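Local coordinates for endonuclease V (PDB 3GA2), which probably repairs deaminated DNA by cutting, with magnesium, the second phosphodiester bond 3' to a deoxyinosine while leaving the lesion on the nicked strand, at residues 203-208 with 214-219; 62-67 with 108-113. The protein carries 1 engineered substitution. All blocks are in the same frame, centred on the assembly; numbering follows the deposited sequence.

From the N terminus, after helix 14-25 and strand 41-52 the chain lays down strand 55-66, whose end belongs to interaction 2. It then runs through strand 72-81 and helix 96-105 before residues 108-113 return to strand 55-66 and lead into strand 113-116, closing a loop of 40 intervening residues. Interaction 1 comes much later and joins helices 198-207 and 217-235, with five residues between its segments. The two contacts lie in series, neither nested nor crossed, yet they meet in space: CD1 of Ile65 packs 3.5 Å from CG of Pro218 and also touches Leu208. Together they illustrate how an RNase H-like sheet is covered on both faces, by a local helix junction and by a distant crossover.

Interaction 1. Residues 203-208 with 214-219; sequences QITMSL and RLPIPV
Leu208, at the C-terminal side of helix 198-207, turns its carbonyl O to the backbone N of Ile217, and the resulting hydrogen bond of 2.8 Å is nearly straight, at 172°. Pro216 sits at the N-cap of helix 217-235, so the bond gives an acceptor to an N-H of the first helical turn, where no preceding turn can supply one. The same oxygen receives a CA-H...O contact from CA of Pro216 at 3.4 Å. CG1 of Ile217 also closes on it, only 3.1 Å away; with chi1 at -63° this branch lies beside the residue's own N and shares its approach to Leu208 O.

The side chain of Leu208 leads away from this polar point. Its CG is anti to the carbonyl carbon (chi1 -60°), which carries the branched end toward the second of two prolines. CB rests on CB of Pro216 at 3.6 Å, while CD1 reaches CD of Pro218 at 3.8 Å, the leucine crossing that ring at about a right angle. The leucine thus packs against both proline rings. Thr205, a turn earlier, adds a looser touch from CG2 to CG of Pro216, its hydroxyl being hydrogen-bonded to Ser201 O within the helix.

The whole forms a tight helix-loop-helix junction lying on the RNase H-like sheet. Leu208 and Pro216 both pack on Leu114 of strand 113-116, Pro216 and Thr205 also meet Ile143 of strand 140-144, and Val219 touches Asp116, a predicted magnesium ligand, so the start of helix 217-235 is seated beside the probable metal site.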
ATOM      1  N   GLN A 203      -8.962  -4.410 -11.667  1.00 10.70           N
ATOM      2  CA  GLN A 203     -10.158  -3.665 -12.064  1.00  8.80           C
ATOM      3  C   GLN A 203     -10.385  -2.423 -11.219  1.00 13.36           C
ATOM      4  O   GLN A 203     -10.754  -1.367 -11.739  1.00 12.29           O
ATOM      5  CB  GLN A 203     -11.398  -4.554 -11.981  1.00  9.67           C
ATOM      6  CG  GLN A 203     -11.457  -5.682 -12.999  1.00 16.66           C
ATOM      7  CD  GLN A 203     -11.312  -5.198 -14.431  1.00 19.42           C
ATOM      8  OE1 GLN A 203     -11.854  -4.158 -14.809  1.00 20.34           O
ATOM      9  NE2 GLN A 203     -10.588  -5.963 -15.242  1.00 21.86           N
ATOM     10  N   ILE A 204     -10.190  -2.552  -9.911  1.00  9.39           N
ATOM     11  CA  ILE A 204     -10.369  -1.416  -9.018  1.00  8.26           C
ATOM     12  C   ILE A 204      -9.308  -0.356  -9.313  1.00 12.13           C
ATOM     13  O   ILE A 204      -9.610   0.837  -9.350  1.00 12.19           O
ATOM     14  CB  ILE A 204     -10.268  -1.841  -7.534  1.00 12.35           C
ATOM     15  CG1 ILE A 204     -11.450  -2.748  -7.169  1.00 13.12           C
ATOM     16  CG2 ILE A 204     -10.250  -0.607  -6.637  1.00 12.45           C
ATOM     17  CD1 ILE A 204     -11.428  -3.249  -5.730  1.00 13.13           C
ATOM     18  N   THR A 205      -8.068  -0.788  -9.534  1.00  9.93           N
ATOM     19  CA  THR A 205      -6.988   0.156  -9.822  1.00 11.71           C
ATOM     20  C   THR A 205      -7.265   0.955 -11.093  1.00  9.21           C
ATOM     21  O   THR A 205      -7.146   2.182 -11.101  1.00  6.61           O
ATOM     22  CB  THR A 205      -5.621  -0.563  -9.960  1.00 10.69           C
ATOM     23  OG1 THR A 205      -5.260  -1.145  -8.701  1.00  9.47           O
ATOM     24  CG2 THR A 205      -4.531   0.426 -10.377  1.00  9.46           C
HETATM   25  N   MSE A 206      -7.642   0.260 -12.163  1.00  9.10           N
HETATM   26  CA  MSE A 206      -7.931   0.928 -13.431  1.00 14.38           C
HETATM   27  C   MSE A 206      -9.134   1.863 -13.364  1.00 14.94           C
HETATM   28  O   MSE A 206      -9.185   2.859 -14.083  1.00 14.28           O
HETATM   29  CB  MSE A 206      -8.152  -0.101 -14.547  1.00 13.88           C
HETATM   30  CG  MSE A 206      -6.895  -0.862 -14.955  1.00 15.60           C
HETATM   31 SE   MSE A 206      -5.393   0.299 -15.305  1.00 29.51          SE
HETATM   32  CE  MSE A 206      -6.144   1.375 -16.737  1.00 17.58           C
ATOM     33  N   SER A 207     -10.104   1.544 -12.511  1.00 13.94           N
ATOM     34  CA  SER A 207     -11.290   2.388 -12.377  1.00 15.83           C
ATOM     35  C   SER A 207     -10.955   3.689 -11.661  1.00 16.41           C
ATOM     36  O   SER A 207     -11.755   4.624 -11.645  1.00 17.63           O
ATOM     37  CB  SER A 207     -12.386   1.667 -11.590  1.00 25.27           C
ATOM     38  OG  SER A 207     -12.947   0.608 -12.341  1.00 35.33           O
ATOM     39  N   LEU A 208      -9.768   3.736 -11.067  1.00 12.57           N
ATOM     40  CA  LEU A 208      -9.317   4.903 -10.324  1.00 12.74           C
ATOM     41  C   LEU A 208      -8.228   5.654 -11.073  1.00 11.60           C
ATOM     42  O   LEU A 208      -7.603   6.570 -10.537  1.00 12.97           O
ATOM     43  CB  LEU A 208      -8.794   4.463  -8.956  1.00  8.72           C
ATOM     44  CG  LEU A 208      -9.806   3.747  -8.056  1.00 12.78           C
ATOM     45  CD1 LEU A 208      -9.113   3.222  -6.790  1.00  7.72           C
ATOM     46  CD2 LEU A 208     -10.914   4.708  -7.694  1.00  7.27           C
ATOM     47  N   ARG A 214       0.124   8.244 -12.948  1.00 16.77           N
ATOM     48  CA  ARG A 214       0.141   6.793 -13.079  1.00 22.45           C
ATOM     49  C   ARG A 214      -0.362   6.136 -11.796  1.00 17.36           C
ATOM     50  O   ARG A 214      -0.498   4.917 -11.728  1.00 13.16           O
ATOM     51  CB  ARG A 214       1.553   6.303 -13.389  1.00 21.44           C
ATOM     52  CG  ARG A 214       2.592   6.733 -12.381  1.00 16.77           C
ATOM     53  CD  ARG A 214       3.947   6.135 -12.721  1.00 21.12           C
ATOM     54  NE  ARG A 214       4.962   6.532 -11.750  1.00 21.95           N
ATOM     55  CZ  ARG A 214       5.926   5.732 -11.314  1.00 18.75           C
ATOM     56  NH1 ARG A 214       6.013   4.482 -11.759  1.00 16.96           N
ATOM     57  NH2 ARG A 214       6.800   6.181 -10.431  1.00 12.84           N
ATOM     58  N   LEU A 215      -0.634   6.948 -10.781  1.00  7.85           N
ATOM     59  CA  LEU A 215      -1.130   6.424  -9.520  1.00 18.14           C
ATOM     60  C   LEU A 215      -2.634   6.600  -9.432  1.00 14.92           C
ATOM     61  O   LEU A 215      -3.164   7.646  -9.797  1.00 16.15           O
ATOM     62  CB  LEU A 215      -0.495   7.154  -8.336  1.00 15.67           C
ATOM     63  CG  LEU A 215       1.026   7.146  -8.239  1.00 27.44           C
ATOM     64  CD1 LEU A 215       1.426   7.940  -7.008  1.00 22.55           C
ATOM     65  CD2 LEU A 215       1.555   5.719  -8.154  1.00 21.66           C
ATOM     66  N   PRO A 216      -3.345   5.575  -8.944  1.00 17.74           N
ATOM     67  CA  PRO A 216      -4.803   5.708  -8.832  1.00 11.90           C
ATOM     68  C   PRO A 216      -5.174   6.912  -7.972  1.00 12.47           C
ATOM     69  O   PRO A 216      -4.455   7.254  -7.035  1.00 19.98           O
ATOM     70  CB  PRO A 216      -5.235   4.366  -8.230  1.00 12.25           C
ATOM     71  CG  PRO A 216      -3.995   3.860  -7.539  1.00 22.87           C
ATOM     72  CD  PRO A 216      -2.884   4.261  -8.469  1.00 10.34           C
ATOM     73  N   ILE A 217      -6.291   7.556  -8.301  1.00 13.64           N
ATOM     74  CA  ILE A 217      -6.744   8.751  -7.591  1.00 15.43           C
ATOM     75  C   ILE A 217      -6.494   8.777  -6.083  1.00 17.22           C
ATOM     76  O   ILE A 217      -5.853   9.693  -5.583  1.00 12.34           O
ATOM     77  CB  ILE A 217      -8.244   9.023  -7.854  1.00 17.89           C
ATOM     78  CG1 ILE A 217      -8.464   9.296  -9.344  1.00 27.71           C
ATOM     79  CG2 ILE A 217      -8.708  10.230  -7.060  1.00 16.27           C
ATOM     80  CD1 ILE A 217      -9.927   9.339  -9.743  1.00 28.47           C
ATOM     81  N   PRO A 218      -6.997   7.778  -5.338  1.00 21.16           N
ATOM     82  CA  PRO A 218      -6.800   7.740  -3.882  1.00 19.68           C
ATOM     83  C   PRO A 218      -5.333   7.821  -3.454  1.00 16.09           C
ATOM     84  O   PRO A 218      -4.988   8.571  -2.541  1.00 15.23           O
ATOM     85  CB  PRO A 218      -7.428   6.408  -3.482  1.00 15.62           C
ATOM     86  CG  PRO A 218      -8.490   6.219  -4.503  1.00 21.81           C
ATOM     87  CD  PRO A 218      -7.791   6.620  -5.779  1.00 14.36           C
ATOM     88  N   VAL A 219      -4.479   7.042  -4.114  1.00 12.27           N
ATOM     89  CA  VAL A 219      -3.058   7.015  -3.789  1.00 14.01           C
ATOM     90  C   VAL A 219      -2.353   8.306  -4.189  1.00 11.51           C
ATOM     91  O   VAL A 219      -1.483   8.787  -3.470  1.00 11.28           O
ATOM     92  CB  VAL A 219      -2.358   5.812  -4.464  1.00  9.71           C
ATOM     93  CG1 VAL A 219      -0.902   5.740  -4.031  1.00 15.63           C
ATOM     94  CG2 VAL A 219      -3.074   4.521  -4.090  1.00 13.78           C
TER

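Interaction 2. Residues 62-67 with 108-113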
ATOM      1  N   ILE A  62      -4.198   9.144   5.061  1.00 14.35           N
ATOM      2  CA  ILE A  62      -5.200   8.254   4.507  1.00 11.41           C
ATOM      3  C   ILE A  62      -6.241   9.172   3.890  1.00 13.74           C
ATOM      4  O   ILE A  62      -6.776  10.058   4.557  1.00 13.56           O
ATOM      5  CB  ILE A  62      -5.862   7.377   5.590  1.00 10.54           C
ATOM      6  CG1 ILE A  62      -4.839   6.389   6.160  1.00 14.58           C
ATOM      7  CG2 ILE A  62      -7.050   6.618   4.998  1.00 19.50           C
ATOM      8  CD1 ILE A  62      -5.386   5.501   7.265  1.00 13.94           C
ATOM      9  N   ILE A  63      -6.499   8.975   2.604  1.00 10.51           N
ATOM     10  CA  ILE A  63      -7.480   9.772   1.886  1.00 10.41           C
ATOM     11  C   ILE A  63      -8.603   8.829   1.495  1.00  6.74           C
ATOM     12  O   ILE A  63      -8.359   7.833   0.821  1.00 11.62           O
ATOM     13  CB  ILE A  63      -6.892  10.367   0.595  1.00  6.81           C
ATOM     14  CG1 ILE A  63      -5.586  11.093   0.904  1.00  6.81           C
ATOM     15  CG2 ILE A  63      -7.901  11.309  -0.042  1.00 13.23           C
ATOM     16  CD1 ILE A  63      -5.743  12.269   1.850  1.00  3.69           C
ATOM     17  N   VAL A  64      -9.820   9.134   1.929  1.00  6.24           N
ATOM     18  CA  VAL A  64     -10.974   8.306   1.614  1.00  5.43           C
ATOM     19  C   VAL A  64     -11.806   9.000   0.548  1.00  7.83           C
ATOM     20  O   VAL A  64     -12.131  10.176   0.683  1.00 13.13           O
ATOM     21  CB  VAL A  64     -11.868   8.090   2.858  1.00  8.78           C
ATOM     22  CG1 VAL A  64     -12.962   7.085   2.544  1.00  9.47           C
ATOM     23  CG2 VAL A  64     -11.023   7.600   4.033  1.00 10.33           C
ATOM     24  N   ILE A  65     -12.129   8.292  -0.530  1.00  8.68           N
ATOM     25  CA  ILE A  65     -12.958   8.892  -1.563  1.00  9.34           C
ATOM     26  C   ILE A  65     -14.236   8.086  -1.743  1.00  9.22           C
ATOM     27  O   ILE A  65     -14.319   6.935  -1.316  1.00 11.51           O
ATOM     28  CB  ILE A  65     -12.232   8.980  -2.933  1.00  8.94           C
ATOM     29  CG1 ILE A  65     -11.929   7.579  -3.465  1.00 13.38           C
ATOM     30  CG2 ILE A  65     -10.939   9.791  -2.788  1.00  9.13           C
ATOM     31  CD1 ILE A  65     -11.645   7.548  -4.948  1.00 19.58           C
ATOM     32  N   ASP A  66     -15.237   8.711  -2.355  1.00 17.63           N
ATOM     33  CA  ASP A  66     -16.509   8.054  -2.635  1.00 11.23           C
ATOM     34  C   ASP A  66     -16.209   7.224  -3.873  1.00 11.65           C
ATOM     35  O   ASP A  66     -15.654   7.737  -4.844  1.00 13.00           O
ATOM     36  CB  ASP A  66     -17.583   9.106  -2.932  1.00 23.94           C
ATOM     37  CG  ASP A  66     -18.895   8.494  -3.381  1.00 21.35           C
ATOM     38  OD1 ASP A  66     -18.985   8.047  -4.545  1.00 24.60           O
ATOM     39  OD2 ASP A  66     -19.833   8.453  -2.564  1.00 24.73           O
ATOM     40  N   ALA A  67     -16.549   5.941  -3.845  1.00 11.99           N
ATOM     41  CA  ALA A  67     -16.255   5.066  -4.981  1.00 17.77           C
ATOM     42  C   ALA A  67     -16.831   5.523  -6.318  1.00 15.96           C
ATOM     43  O   ALA A  67     -16.143   5.464  -7.330  1.00 14.79           O
ATOM     44  CB  ALA A  67     -16.727   3.644  -4.680  1.00 10.71           C
ATOM     45  N   THR A 108     -15.077   7.116   8.702  1.00 14.53           N
ATOM     46  CA  THR A 108     -15.672   6.263   7.681  1.00 14.94           C
ATOM     47  C   THR A 108     -15.083   4.860   7.787  1.00 15.37           C
ATOM     48  O   THR A 108     -14.179   4.613   8.583  1.00 14.22           O
ATOM     49  CB  THR A 108     -15.408   6.792   6.264  1.00 12.00           C
ATOM     50  OG1 THR A 108     -14.002   6.765   5.994  1.00 14.95           O
ATOM     51  CG2 THR A 108     -15.927   8.216   6.127  1.00 22.85           C
ATOM     52  N   GLU A 109     -15.608   3.941   6.990  1.00 14.19           N
ATOM     53  CA  GLU A 109     -15.128   2.567   6.990  1.00 19.15           C
ATOM     54  C   GLU A 109     -14.855   2.198   5.537  1.00 14.78           C
ATOM     55  O   GLU A 109     -15.711   1.631   4.863  1.00 16.32           O
ATOM     56  CB  GLU A 109     -16.190   1.629   7.587  1.00 20.32           C
ATOM     57  CG  GLU A 109     -15.696   0.203   7.842  1.00 27.08           C
ATOM     58  CD  GLU A 109     -16.775  -0.705   8.435  1.00 35.72           C
ATOM     59  OE1 GLU A 109     -17.438  -0.286   9.409  1.00 36.37           O
ATOM     60  OE2 GLU A 109     -16.946  -1.840   7.939  1.00 25.60           O
ATOM     61  N   PRO A 110     -13.658   2.526   5.032  1.00 10.85           N
ATOM     62  CA  PRO A 110     -13.334   2.206   3.639  1.00 10.43           C
ATOM     63  C   PRO A 110     -13.500   0.728   3.328  1.00 13.28           C
ATOM     64  O   PRO A 110     -13.134  -0.125   4.139  1.00  9.86           O
ATOM     65  CB  PRO A 110     -11.884   2.665   3.506  1.00 15.32           C
ATOM     66  CG  PRO A 110     -11.803   3.813   4.488  1.00 17.93           C
ATOM     67  CD  PRO A 110     -12.551   3.249   5.679  1.00 12.11           C
ATOM     68  N   ASP A 111     -14.058   0.429   2.153  1.00  6.06           N
ATOM     69  CA  ASP A 111     -14.260  -0.959   1.725  1.00 13.18           C
ATOM     70  C   ASP A 111     -12.966  -1.588   1.214  1.00 14.12           C
ATOM     71  O   ASP A 111     -12.827  -2.811   1.207  1.00 14.48           O
ATOM     72  CB  ASP A 111     -15.303  -1.049   0.605  1.00 18.36           C
ATOM     73  CG  ASP A 111     -16.680  -0.567   1.035  1.00 20.40           C
ATOM     74  OD1 ASP A 111     -17.212  -1.073   2.046  1.00 21.63           O
ATOM     75  OD2 ASP A 111     -17.229   0.313   0.344  1.00 18.64           O
ATOM     76  N   VAL A 112     -12.034  -0.748   0.767  1.00 13.39           N
ATOM     77  CA  VAL A 112     -10.746  -1.211   0.250  1.00 14.24           C
ATOM     78  C   VAL A 112      -9.685  -0.128   0.418  1.00 14.25           C
ATOM     79  O   VAL A 112      -9.972   1.059   0.265  1.00  9.54           O
ATOM     80  CB  VAL A 112     -10.829  -1.584  -1.255  1.00 18.59           C
ATOM     81  CG1 VAL A 112     -11.260  -0.380  -2.067  1.00 23.01           C
ATOM     82  CG2 VAL A 112      -9.471  -2.084  -1.749  1.00 15.54           C
ATOM     83  N   PHE A 113      -8.460  -0.544   0.734  1.00 12.07           N
ATOM     84  CA  PHE A 113      -7.354   0.389   0.925  1.00  8.24           C
ATOM     85  C   PHE A 113      -6.255   0.161  -0.100  1.00  8.22           C
ATOM     86  O   PHE A 113      -5.739  -0.947  -0.218  1.00  7.40           O
ATOM     87  CB  PHE A 113      -6.728   0.227   2.316  1.00  9.39           C
ATOM     88  CG  PHE A 113      -7.587   0.709   3.450  1.00  8.67           C
ATOM     89  CD1 PHE A 113      -7.227   1.843   4.177  1.00 12.13           C
ATOM     90  CD2 PHE A 113      -8.714  -0.006   3.839  1.00  9.90           C
ATOM     91  CE1 PHE A 113      -7.972   2.254   5.278  1.00  8.96           C
ATOM     92  CE2 PHE A 113      -9.467   0.399   4.942  1.00 17.04           C
ATOM     93  CZ  PHE A 113      -9.093   1.534   5.665  1.00 13.32           C
TER
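Both methyls of Val64 press on Thr108 and Pro110 at the centre of the join. CG1 comes within 3.6 Å of OG1 of Thr108 and CG2 is almost as close, so the hydroxyl stands over the fork of the valine. CG of Pro110 meets the fork as well, 3.9 Å from CG2 of Val64, its ring crossing the valine at about a right angle. Two residues earlier on the strand, CG2 of Ile62 reaches CE1 of Phe113 at 4.5 Å, an oblique and looser touch. Trimming Val64 to an alanine takes away the two methyls that flank OG1 of Thr108 and would probably open a gap beside CG of Pro110.

The next shell fixes these groups. With chi1 at 64°, Thr108 holds OG1 between its backbone N and carbonyl carbon, and the hydroxyl is hydrogen-bonded to Glu74 OE1, which satisfies it despite its apolar neighbour. Val64 is itself held by backbone hydrogen bonds to Ile73 and Glu74, so strand 72-81 positions both partners. Asp111 OD2 accepts from the backbone N of Asn40 and of Thr41, tying the loop to the start of strand 41-52.

Residues 108-113 are the returning end of the beta-alpha-beta crossover from strand 72-81 through helix 96-105 to parallel strand 113-116 of the RNase H-like fold. Ile62 and Val64 face this connection, where both also touch Leu106, whereas Ile63 and Ile65 pack on helix 217-235. Pro110 and Phe113 rest on Ala43 of strand 41-52, the neighbour between strands 55-66 and 113-116, so the incoming loop spans that strand.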